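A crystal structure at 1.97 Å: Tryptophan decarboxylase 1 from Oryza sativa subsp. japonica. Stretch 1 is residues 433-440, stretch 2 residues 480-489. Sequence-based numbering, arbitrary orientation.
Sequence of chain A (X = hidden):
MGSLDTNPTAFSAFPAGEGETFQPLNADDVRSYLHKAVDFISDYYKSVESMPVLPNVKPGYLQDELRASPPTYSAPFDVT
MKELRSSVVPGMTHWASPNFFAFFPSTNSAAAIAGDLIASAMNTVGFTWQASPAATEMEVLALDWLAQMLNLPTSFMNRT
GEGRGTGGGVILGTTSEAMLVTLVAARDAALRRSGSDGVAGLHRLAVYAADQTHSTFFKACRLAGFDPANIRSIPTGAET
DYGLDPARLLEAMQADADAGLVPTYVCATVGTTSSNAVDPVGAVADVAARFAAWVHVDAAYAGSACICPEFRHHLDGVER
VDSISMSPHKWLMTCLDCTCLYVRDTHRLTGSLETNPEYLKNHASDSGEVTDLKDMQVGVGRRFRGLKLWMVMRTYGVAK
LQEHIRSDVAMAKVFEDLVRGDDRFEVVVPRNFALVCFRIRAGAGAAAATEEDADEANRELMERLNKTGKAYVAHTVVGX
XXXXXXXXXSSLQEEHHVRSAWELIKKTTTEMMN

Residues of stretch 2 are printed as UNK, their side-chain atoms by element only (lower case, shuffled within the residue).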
# COMPACT_ATOMS: atom_id res chain seq x y z
N PHE A 433 16.03 -0.44 -23.60
CA PHE A 433 14.89 -1.31 -23.35
C PHE A 433 13.75 -0.99 -24.32
O PHE A 433 13.95 -1.08 -25.53
CB PHE A 433 14.48 -1.18 -21.88
CG PHE A 433 15.64 -1.44 -20.93
CD1 PHE A 433 16.12 -2.73 -20.74
CD2 PHE A 433 16.27 -0.39 -20.27
CE1 PHE A 433 17.20 -2.97 -19.90
CE2 PHE A 433 17.34 -0.62 -19.42
CZ PHE A 433 17.81 -1.91 -19.23
N ALA A 434 12.57 -0.63 -23.82
CA ALA A 434 11.43 -0.38 -24.70
C ALA A 434 11.02 1.09 -24.72
O ALA A 434 9.90 1.41 -25.14
CB ALA A 434 10.24 -1.26 -24.31
N LEU A 435 11.91 1.98 -24.29
CA LEU A 435 11.67 3.42 -24.32
C LEU A 435 12.61 4.06 -25.32
O LEU A 435 13.82 3.81 -25.30
CB LEU A 435 11.86 4.03 -22.93
CG LEU A 435 11.96 5.56 -22.83
CD1 LEU A 435 10.58 6.22 -22.88
CD2 LEU A 435 12.71 5.97 -21.57
N VAL A 436 12.06 4.89 -26.20
CA VAL A 436 12.83 5.65 -27.18
C VAL A 436 12.69 7.13 -26.85
O VAL A 436 11.57 7.63 -26.71
CB VAL A 436 12.36 5.37 -28.62
CG1 VAL A 436 13.07 6.30 -29.60
CG2 VAL A 436 12.60 3.92 -28.98
N CYS A 437 13.82 7.82 -26.73
CA CYS A 437 13.82 9.27 -26.54
C CYS A 437 14.21 9.93 -27.86
O CYS A 437 15.24 9.58 -28.45
CB CYS A 437 14.78 9.68 -25.42
SG CYS A 437 14.29 9.21 -23.72
N PHE A 438 13.39 10.87 -28.32
CA PHE A 438 13.58 11.47 -29.63
C PHE A 438 13.09 12.91 -29.59
O PHE A 438 12.36 13.31 -28.68
CB PHE A 438 12.84 10.68 -30.73
CG PHE A 438 11.34 10.89 -30.74
CD1 PHE A 438 10.55 10.38 -29.72
CD2 PHE A 438 10.74 11.62 -31.75
CE1 PHE A 438 9.17 10.58 -29.72
CE2 PHE A 438 9.36 11.82 -31.76
CZ PHE A 438 8.58 11.30 -30.75
N ARG A 439 13.52 13.69 -30.58
CA ARG A 439 13.04 15.06 -30.68
C ARG A 439 13.23 15.58 -32.09
O ARG A 439 13.96 15.01 -32.90
CB ARG A 439 13.74 15.98 -29.66
CG ARG A 439 15.21 16.24 -29.92
CD ARG A 439 15.66 17.42 -29.07
NE ARG A 439 16.62 18.26 -29.78
CZ ARG A 439 16.63 19.59 -29.72
NH1 ARG A 439 15.72 20.24 -28.99
NH2 ARG A 439 17.54 20.28 -30.39
N ILE A 440 12.51 16.67 -32.38
CA ILE A 440 12.71 17.43 -33.60
C ILE A 440 14.08 18.10 -33.53
O ILE A 440 14.34 18.91 -32.63
CB ILE A 440 11.60 18.46 -33.80
CG1 ILE A 440 10.30 17.78 -34.23
CG2 ILE A 440 12.02 19.52 -34.82
CD1 ILE A 440 9.06 18.65 -34.05
N UNK A 480 19.65 19.56 -20.89
CA UNK A 480 19.11 20.88 -21.15
C UNK A 480 18.18 20.99 -22.34
O UNK A 480 17.82 22.10 -22.74
N UNK A 481 17.75 19.85 -22.90
CA UNK A 481 16.96 19.83 -24.12
C UNK A 481 15.57 19.26 -23.87
O UNK A 481 15.40 18.32 -23.08
c UNK A 481 17.67 19.00 -25.20
n UNK A 481 17.53 23.74 -26.00
c UNK A 481 18.35 22.71 -26.09
n UNK A 481 19.54 22.78 -25.50
n UNK A 481 17.98 21.62 -26.76
c UNK A 481 18.78 20.40 -26.92
c UNK A 481 18.98 19.61 -25.64
N UNK A 482 14.57 19.83 -24.56
CA UNK A 482 13.22 19.29 -24.54
C UNK A 482 13.17 18.03 -25.39
O UNK A 482 13.52 18.06 -26.58
c UNK A 482 10.80 20.05 -24.73
c UNK A 482 8.72 18.93 -25.19
c UNK A 482 10.04 19.18 -25.50
c UNK A 482 10.19 20.68 -23.65
c UNK A 482 8.87 20.44 -23.34
c UNK A 482 12.23 20.33 -25.07
c UNK A 482 8.13 19.56 -24.12
N UNK A 483 12.75 16.92 -24.79
CA UNK A 483 12.77 15.61 -25.43
C UNK A 483 11.41 14.94 -25.26
O UNK A 483 10.77 15.07 -24.21
c UNK A 483 13.91 14.73 -24.85
c UNK A 483 15.27 15.33 -25.21
c UNK A 483 13.80 13.30 -25.35
N UNK A 484 10.95 14.26 -26.30
CA UNK A 484 9.73 13.47 -26.23
C UNK A 484 10.08 12.02 -25.89
O UNK A 484 10.96 11.42 -26.53
c UNK A 484 7.82 15.65 -26.81
c UNK A 484 8.96 13.53 -27.55
c UNK A 484 8.43 14.90 -27.99
c UNK A 484 7.40 14.76 -29.12
N UNK A 485 9.41 11.47 -24.89
CA UNK A 485 9.50 10.05 -24.59
C UNK A 485 8.45 9.27 -25.37
O UNK A 485 7.29 9.70 -25.48
n UNK A 485 8.32 8.05 -20.56
c UNK A 485 9.57 7.95 -20.10
c UNK A 485 10.06 10.28 -20.74
c UNK A 485 10.41 10.40 -22.22
c UNK A 485 9.33 9.80 -23.09
n UNK A 485 10.41 8.98 -20.18
n UNK A 485 9.98 6.80 -19.56
N UNK A 486 8.85 8.11 -25.90
CA UNK A 486 7.95 7.15 -26.53
C UNK A 486 8.16 5.80 -25.83
O UNK A 486 9.10 5.06 -26.15
c UNK A 486 5.95 7.16 -29.13
c UNK A 486 6.08 4.50 -29.88
c UNK A 486 7.13 5.08 -29.18
c UNK A 486 7.07 6.42 -28.80
c UNK A 486 8.21 7.04 -28.03
c UNK A 486 4.97 5.25 -30.21
c UNK A 486 4.90 6.59 -29.84
N UNK A 487 7.28 5.48 -24.87
CA UNK A 487 7.41 4.29 -24.04
C UNK A 487 6.45 3.22 -24.56
O UNK A 487 5.23 3.32 -24.37
c UNK A 487 7.13 4.64 -22.57
N UNK A 488 7.02 2.21 -25.20
CA UNK A 488 6.27 1.14 -25.85
C UNK A 488 5.89 0.09 -24.81
O UNK A 488 6.64 -0.15 -23.85
c UNK A 488 7.19 1.45 -28.19
c UNK A 488 6.65 -0.86 -27.35
c UNK A 488 7.13 0.52 -26.97
N UNK A 489 4.71 -0.52 -24.97
CA UNK A 489 4.41 -1.73 -24.23
C UNK A 489 3.06 -1.85 -23.55
O UNK A 489 2.79 -2.86 -22.89

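Position 480 carries no side-chain atoms, and its phi of 66° favours a residue without a CB; it touches nothing on stretch 1. It is G480.

Position 481 has three carbons, a nitrogen, then a carbon bearing two more nitrogens, a guanidinium. Its CB points toward stretch 1, and the chain nitrogen comes within 3.5 Å of R439 NH1; both are donors of like charge, so no hydrogen bond forms. This is R481, and that nitrogen, NE, is satisfied elsewhere in the structure.

Position 482 shows one carbon leading to a six-carbon ring with no oxygen. The ring leads away, and the contact falls to the backbone: the O of 482 sits 3.3 Å from R439 CD, near the plane of the R439 guanidinium, but finds no hydrogen-bonding partner. The residue is F482.

Position 483 has three carbons, one carrying the other two. One branch carbon of 483 packs 3.8 Å from C437 CB. This is V483, and the methyl is CG1.

Position 484 has four carbons forked at the second, so the branch comes one atom later than at 483. The CB of 484 lies 3.7 Å from F438 CE1 and 4.1 Å from the F438 ring centroid, an off-centre CH-pi contact. Its backbone pairs with F438 twice, 484 N to F438 O at 2.9 Å and 484 O from F438 N at 3.1 Å. It is L484.

Position 485 again ends in a carbon with two nitrogens after three carbons and a nitrogen. It shares a sheet face with L435 and C437, and L435 CD1 lies over its guanidinium, 3.4 Å from a terminal nitrogen of 485. This is R485, and that nitrogen is NH2.

Position 486 is one carbon and a six-carbon ring. The CB of 486 is 4.0 Å from F438 CE1 while the ring leads away. V436 N donates to 486 O at 3.0 Å, and 486 N donates to V436 O at 2.9 Å. It is F486.

Position 487 has a lone carbon; that CB meets L435 CD1 at 3.8 Å. It is A487.

Position 488 has three carbons, two on the first. The N of 488 donates to A434 O at 3.0 Å. It is V488.

Position 489 has no side chain. A CB would jam against the preceding carbonyl O at these backbone angles, which calls for G489.

The rule is antiparallel pairing with alternating faces. Hydrogen-bonded pairs V436 with F486 and F438 with L484 place their side chains on one face; L435 with A487 and C437 with R485 place theirs on the other. The backbone sets the register, while apolar packing covers both faces. R485, under L435 CD1, has NE, NH1 and NH2 hydrogen-bonded elsewhere in the structure.

Stretch 2 (480-489) GRFVLRFAVG
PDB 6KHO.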